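Local coordinates for putative peptide ABC-transport system periplasmic peptide-binding protein (Campylobacter jejuni, PDB 4OEV) that binds nickel outside the cytoplasm and probably delivers it to an ABC-type importer, as a member of a family thought to serve largely in peptide transport, at residues T160-F165 against N488-S493; D309-A314 against I358-K363. All coordinates share one frame; numbering follows the deposited sequence.

Contact 1 (T160-F165 against N488-S493); sequences TGPYKF and NVYEWS
The phenol oxygen of Tyr-163 is held by two partners: it bonds to the backbone carbonyl of Thr-189, and a water donates to it, with 2.7 Å from Tyr-163 OH to the water oxygen. The same water lies near Val-489 O and Trp-492 O, at 3.2 and 3.1 Å, but it cannot serve every acceptor around it at once. No direct hydrogen bond joins 160-165 to 488-493; polar links run through this water, which can reach both segments, and through Thr-189, whose OG1 bonds to Trp-492 O.

The apolar part has two branches. Pro-162 comes against the base of Tyr-490, its CB 3.9 Å from Tyr-490 CB, while its CG approaches CD2 of the ring. Tyr-490 carries CG between its backbone N and carbonyl carbon (chi1 52°), which turns the CD2 corner onto the proline. Nearby, Tyr-163 CE2 meets the CG1 methyl of Val-489 at 4.1 Å, the two side chains meeting at a slant.

Residues 489-491 form a short 3-10 turn, and a chain of side-chain bonds braces it. Trp-492 NE1 donates to Asn-488 OD1 over 2.9 Å, arriving well above the carbonyl plane. Asn-488 ND2 in turn donates to Glu-491 OE1 over 2.8 Å, nearly straight (167°), using the anti lone pair of that oxygen, which also forms a salt bridge with Lys-474. The indole, amide and carboxylate thus tie both ends of the turn together.

In the fold, Tyr-163 starts strand 163-169, an outermost strand of a four-stranded mixed sheet, and also packs on Phe-176 of strand 173-178. Val-489 and Trp-492 rest on Leu-7 and Ile-9 of strand 6-11, at the other margin of that sheet, while Leu-32 of helix 30-33 touches both Tyr-163 and Val-489.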
loop_
_atom_site.group_PDB
_atom_site.type_symbol
_atom_site.label_atom_id
_atom_site.label_comp_id
_atom_site.label_asym_id
_atom_site.label_seq_id
_atom_site.Cartn_x
_atom_site.Cartn_y
_atom_site.Cartn_z
ATOM N N THR A 160 -3.159 21.168 -6.543
ATOM C CA THR A 160 -2.778 22.224 -5.611
ATOM C C THR A 160 -1.413 21.876 -4.976
ATOM O O THR A 160 -0.929 22.631 -4.142
ATOM C CB THR A 160 -3.791 22.412 -4.474
ATOM O OG1 THR A 160 -4.094 21.113 -3.951
ATOM C CG2 THR A 160 -5.134 23.080 -4.954
ATOM N N GLY A 161 -0.801 20.756 -5.384
ATOM C CA GLY A 161 0.409 20.235 -4.729
ATOM C C GLY A 161 1.710 21.047 -4.899
ATOM O O GLY A 161 1.685 22.136 -5.488
ATOM N N PRO A 162 2.844 20.561 -4.316
ATOM C CA PRO A 162 4.127 21.308 -4.395
ATOM C C PRO A 162 4.787 21.320 -5.776
ATOM O O PRO A 162 5.686 22.124 -6.061
ATOM C CB PRO A 162 5.035 20.575 -3.400
ATOM C CG PRO A 162 4.443 19.102 -3.328
ATOM C CD PRO A 162 2.924 19.405 -3.398
ATOM N N TYR A 163 4.338 20.439 -6.645
ATOM C CA TYR A 163 4.989 20.270 -7.928
ATOM C C TYR A 163 4.020 20.301 -9.104
ATOM O O TYR A 163 2.988 19.610 -9.105
ATOM C CB TYR A 163 5.781 18.955 -7.928
ATOM C CG TYR A 163 7.141 19.124 -7.295
ATOM C CD1 TYR A 163 8.164 19.734 -8.010
ATOM C CD2 TYR A 163 7.410 18.695 -5.993
ATOM C CE1 TYR A 163 9.412 19.926 -7.461
ATOM C CE2 TYR A 163 8.689 18.897 -5.425
ATOM C CZ TYR A 163 9.676 19.512 -6.180
ATOM O OH TYR A 163 10.962 19.764 -5.701
ATOM N N LYS A 164 4.395 21.046 -10.135
ATOM C CA LYS A 164 3.576 21.194 -11.332
ATOM C C LYS A 164 4.040 20.159 -12.332
ATOM O O LYS A 164 5.251 19.910 -12.441
ATOM C CB LYS A 164 3.684 22.630 -11.924
ATOM C CG LYS A 164 3.091 23.742 -11.079
ATOM C CD LYS A 164 3.240 25.132 -11.780
ATOM C CE LYS A 164 2.392 26.216 -11.103
ATOM N NZ LYS A 164 2.400 27.548 -11.817
ATOM N N PHE A 165 3.084 19.522 -13.019
ATOM C CA PHE A 165 3.387 18.517 -14.051
ATOM C C PHE A 165 4.032 19.183 -15.272
ATOM O O PHE A 165 3.519 20.188 -15.772
ATOM C CB PHE A 165 2.108 17.755 -14.468
ATOM C CG PHE A 165 2.302 16.832 -15.645
ATOM C CD1 PHE A 165 2.761 15.535 -15.461
ATOM C CD2 PHE A 165 2.019 17.258 -16.936
ATOM C CE1 PHE A 165 2.940 14.689 -16.548
ATOM C CE2 PHE A 165 2.199 16.417 -18.025
ATOM C CZ PHE A 165 2.665 15.143 -17.830
ATOM N N ASN A 488 8.301 14.397 2.123
ATOM C CA ASN A 488 8.715 15.799 2.318
ATOM C C ASN A 488 9.713 16.237 1.257
ATOM O O ASN A 488 10.610 17.077 1.503
ATOM C CB ASN A 488 9.279 16.051 3.734
ATOM C CG ASN A 488 10.743 15.673 3.885
ATOM O OD1 ASN A 488 11.165 14.557 3.546
ATOM N ND2 ASN A 488 11.538 16.619 4.387
ATOM N N VAL A 489 9.558 15.676 0.062
ATOM C CA VAL A 489 10.516 15.937 -1.011
ATOM C C VAL A 489 10.658 17.443 -1.318
ATOM O O VAL A 489 11.729 17.892 -1.711
ATOM C CB VAL A 489 10.137 15.182 -2.299
ATOM C CG1 VAL A 489 8.808 15.690 -2.836
ATOM C CG2 VAL A 489 11.254 15.330 -3.334
ATOM N N TYR A 490 9.614 18.236 -1.076
ATOM C CA TYR A 490 9.723 19.664 -1.329
ATOM C C TYR A 490 10.688 20.380 -0.371
ATOM O O TYR A 490 10.904 21.588 -0.500
ATOM C CB TYR A 490 8.324 20.350 -1.263
ATOM C CG TYR A 490 7.501 20.072 -0.005
ATOM C CD1 TYR A 490 7.649 20.852 1.134
ATOM C CD2 TYR A 490 6.584 19.015 0.034
ATOM C CE1 TYR A 490 6.901 20.611 2.277
ATOM C CE2 TYR A 490 5.825 18.764 1.167
ATOM C CZ TYR A 490 5.990 19.561 2.283
ATOM O OH TYR A 490 5.251 19.313 3.419
ATOM N N GLU A 491 11.205 19.677 0.627
ATOM C CA GLU A 491 12.204 20.256 1.522
ATOM C C GLU A 491 13.599 19.752 1.149
ATOM O O GLU A 491 14.585 20.183 1.745
ATOM C CB GLU A 491 11.895 19.916 2.985
ATOM C CG GLU A 491 10.516 20.347 3.428
ATOM C CD GLU A 491 10.274 20.131 4.917
ATOM O OE1 GLU A 491 10.711 19.093 5.448
ATOM O OE2 GLU A 491 9.626 20.979 5.564
ATOM N N TRP A 492 13.682 18.843 0.175
ATOM C CA TRP A 492 14.996 18.262 -0.184
ATOM C C TRP A 492 15.765 19.222 -1.068
ATOM O O TRP A 492 15.157 19.926 -1.875
ATOM C CB TRP A 492 14.857 16.926 -0.924
ATOM C CG TRP A 492 14.160 15.812 -0.210
ATOM C CD1 TRP A 492 13.463 15.885 0.955
ATOM C CD2 TRP A 492 14.112 14.426 -0.618
ATOM N NE1 TRP A 492 12.961 14.638 1.288
ATOM C CE2 TRP A 492 13.354 13.732 0.342
ATOM C CE3 TRP A 492 14.650 13.710 -1.700
ATOM C CZ2 TRP A 492 13.096 12.352 0.249
ATOM C CZ3 TRP A 492 14.400 12.344 -1.791
ATOM C CH2 TRP A 492 13.625 11.682 -0.820
ATOM N N SER A 493 17.094 19.263 -0.926
ATOM C CA SER A 493 17.919 20.095 -1.787
ATOM C C SER A 493 19.380 19.637 -1.841
ATOM O O SER A 493 19.833 18.818 -1.032
ATOM C CB SER A 493 17.898 21.561 -1.335
ATOM O OG SER A 493 18.539 21.694 -0.083
HETATM O O HOH W 1 12.665 20.321 -3.628
#

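Contact 2 (D309-A314 against I358-K363); sequences DLLVSA and IGVVSK
A single methyl, CD1 of Leu-311, makes both side-chain contacts between 309-314 and 358-363, touching Ile-358 and Val-360 on the two sides of a glycine. That glycine, Gly-359, is the C-prime residue of a Schellman motif, which ends helix 342-357. The chain then enters strand 361-367, which runs parallel to strand 329-338, so 358-363 lies at the turn within a beta-alpha-beta crossover.

In the motif Val-360 N bonds to Phe-355 O and Gly-359 N to Arg-356 O. The positive phi of Gly-359 (80°) reverses the chain, a turn that probably helps bring Ile-358 and Val-360 to the same leucine. Another terminus faces them: helix 304-313 is near its last turn here, where Ala-314 N donates to Leu-310 O.

Leu-311 reaches out of its helix by an extended path, CD1 lying anti to CA (chi2 -178°). This extension spans a considerable gap, since even the nearest pair of CA atoms, those of Leu-311 and Ile-358, are 9.4 Å apart. Its side chain runs at about a right angle to that of Val-360. No hydrogen bond crosses the interface.

Helix 256-265 closes in on both partners, with Ala-261 against Leu-311 and Ala-265 against Ile-358. Phe-324 and Leu-331, from two strands of the sheet, add to the apolar surroundings of Leu-311. At the centre three methyls meet in a triangle: Leu-311 CD1 is 3.7 Å from Val-360 CG2 and 4.3 Å from Ile-358 CD1, while Val-360 CG2 and Ile-358 CD1 are themselves 3.7 Å apart.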
loop_
_atom_site.group_PDB
_atom_site.type_symbol
_atom_site.label_atom_id
_atom_site.label_comp_id
_atom_site.label_asym_id
_atom_site.label_seq_id
_atom_site.Cartn_x
_atom_site.Cartn_y
_atom_site.Cartn_z
ATOM N N ASP A 309 0.714 -34.009 10.368
ATOM C CA ASP A 309 -0.475 -34.544 11.021
ATOM C C ASP A 309 -1.760 -33.939 10.414
ATOM O O ASP A 309 -2.775 -34.635 10.242
ATOM C CB ASP A 309 -0.428 -34.266 12.530
ATOM C CG ASP A 309 0.624 -35.081 13.244
ATOM O OD1 ASP A 309 1.255 -35.947 12.597
ATOM O OD2 ASP A 309 0.841 -34.836 14.453
ATOM N N LEU A 310 -1.701 -32.656 10.064
ATOM C CA LEU A 310 -2.843 -31.983 9.482
ATOM C C LEU A 310 -3.134 -32.498 8.088
ATOM O O LEU A 310 -4.310 -32.650 7.712
ATOM C CB LEU A 310 -2.626 -30.462 9.410
ATOM C CG LEU A 310 -2.925 -29.665 10.686
ATOM C CD1 LEU A 310 -2.321 -28.260 10.580
ATOM C CD2 LEU A 310 -4.417 -29.582 10.888
ATOM N N LEU A 311 -2.091 -32.708 7.293
ATOM C CA LEU A 311 -2.318 -33.205 5.930
ATOM C C LEU A 311 -2.857 -34.679 5.980
ATOM O O LEU A 311 -3.721 -35.051 5.185
ATOM C CB LEU A 311 -1.040 -33.124 5.082
ATOM C CG LEU A 311 -0.559 -31.703 4.743
ATOM C CD1 LEU A 311 0.668 -31.777 3.863
ATOM C CD2 LEU A 311 -1.658 -30.901 4.005
ATOM N N VAL A 312 -2.367 -35.496 6.907
ATOM C CA VAL A 312 -2.946 -36.854 7.070
ATOM C C VAL A 312 -4.439 -36.694 7.385
ATOM O O VAL A 312 -5.297 -37.241 6.655
ATOM C CB VAL A 312 -2.236 -37.635 8.168
ATOM C CG1 VAL A 312 -2.962 -38.964 8.527
ATOM C CG2 VAL A 312 -0.825 -37.950 7.707
ATOM N N SER A 313 -4.734 -35.818 8.351
ATOM C CA SER A 313 -6.097 -35.566 8.762
ATOM C C SER A 313 -6.976 -35.088 7.616
ATOM O O SER A 313 -8.173 -35.357 7.619
ATOM C CB SER A 313 -6.124 -34.547 9.890
ATOM O OG SER A 313 -7.446 -34.229 10.272
ATOM N N ALA A 314 -6.397 -34.398 6.637
ATOM C CA ALA A 314 -7.172 -33.900 5.507
ATOM C C ALA A 314 -7.334 -34.961 4.447
ATOM O O ALA A 314 -7.935 -34.721 3.405
ATOM C CB ALA A 314 -6.537 -32.600 4.902
ATOM N N ILE A 358 8.107 -31.330 4.032
ATOM C CA ILE A 358 6.962 -32.068 4.557
ATOM C C ILE A 358 6.187 -32.802 3.456
ATOM O O ILE A 358 5.035 -33.154 3.657
ATOM C CB ILE A 358 5.945 -31.134 5.294
ATOM C CG1 ILE A 358 5.434 -30.064 4.340
ATOM C CG2 ILE A 358 6.564 -30.509 6.545
ATOM C CD1 ILE A 358 4.132 -29.335 4.797
ATOM N N GLY A 359 6.800 -33.020 2.293
ATOM C CA GLY A 359 6.148 -33.789 1.243
ATOM C C GLY A 359 5.116 -33.025 0.418
ATOM O O GLY A 359 4.245 -33.625 -0.208
ATOM N N VAL A 360 5.225 -31.697 0.393
ATOM C CA VAL A 360 4.379 -30.876 -0.464
ATOM C C VAL A 360 5.188 -30.380 -1.666
ATOM O O VAL A 360 6.221 -29.715 -1.509
ATOM C CB VAL A 360 3.782 -29.692 0.302
ATOM C CG1 VAL A 360 3.010 -28.772 -0.642
ATOM C CG2 VAL A 360 2.876 -30.207 1.417
ATOM N N VAL A 361 4.732 -30.733 -2.862
ATOM C CA VAL A 361 5.446 -30.359 -4.081
ATOM C C VAL A 361 4.974 -28.980 -4.546
ATOM O O VAL A 361 3.786 -28.648 -4.449
ATOM C CB VAL A 361 5.262 -31.425 -5.214
ATOM C CG1 VAL A 361 5.845 -30.928 -6.530
ATOM C CG2 VAL A 361 5.874 -32.824 -4.826
ATOM N N SER A 362 5.909 -28.141 -4.981
ATOM C CA SER A 362 5.532 -26.827 -5.533
ATOM C C SER A 362 6.532 -26.361 -6.594
ATOM O O SER A 362 7.676 -26.865 -6.686
ATOM C CB SER A 362 5.402 -25.783 -4.434
ATOM O OG SER A 362 6.641 -25.603 -3.783
ATOM N N LYS A 363 6.068 -25.455 -7.445
ATOM C CA LYS A 363 6.865 -24.963 -8.557
ATOM C C LYS A 363 7.001 -23.471 -8.464
ATOM O O LYS A 363 5.965 -22.784 -8.407
ATOM C CB LYS A 363 6.187 -25.338 -9.879
ATOM C CG LYS A 363 6.915 -24.824 -11.117
ATOM C CD LYS A 363 6.104 -25.092 -12.375
ATOM C CE LYS A 363 6.785 -24.488 -13.595
ATOM N NZ LYS A 363 6.090 -24.850 -14.878
#

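Along the chain the order is 160-165, 309-314, 358-363 and 488-493, so both segments of contact 2 fall between those of contact 1. The centres are about 52 Å apart, on opposite sides of the chain's centre, the nearest atoms about 36 Å. No sheet is shared: contact 1 adjoins the mixed sheet containing strands 6-11 and 163-169, contact 2 the one containing 329-338 and 361-367. Contact 1 brings the C-terminal end beside early strands, shortly after His-480 and His-481, which bind the nickel together with His-26. Contact 2 sets the end of helix 304-313 against the helix-to-strand turn of the 329-338/342-357/361-367 crossover. Sequence separations are 323 and 44 residues, each contact joining parts around a separate sheet.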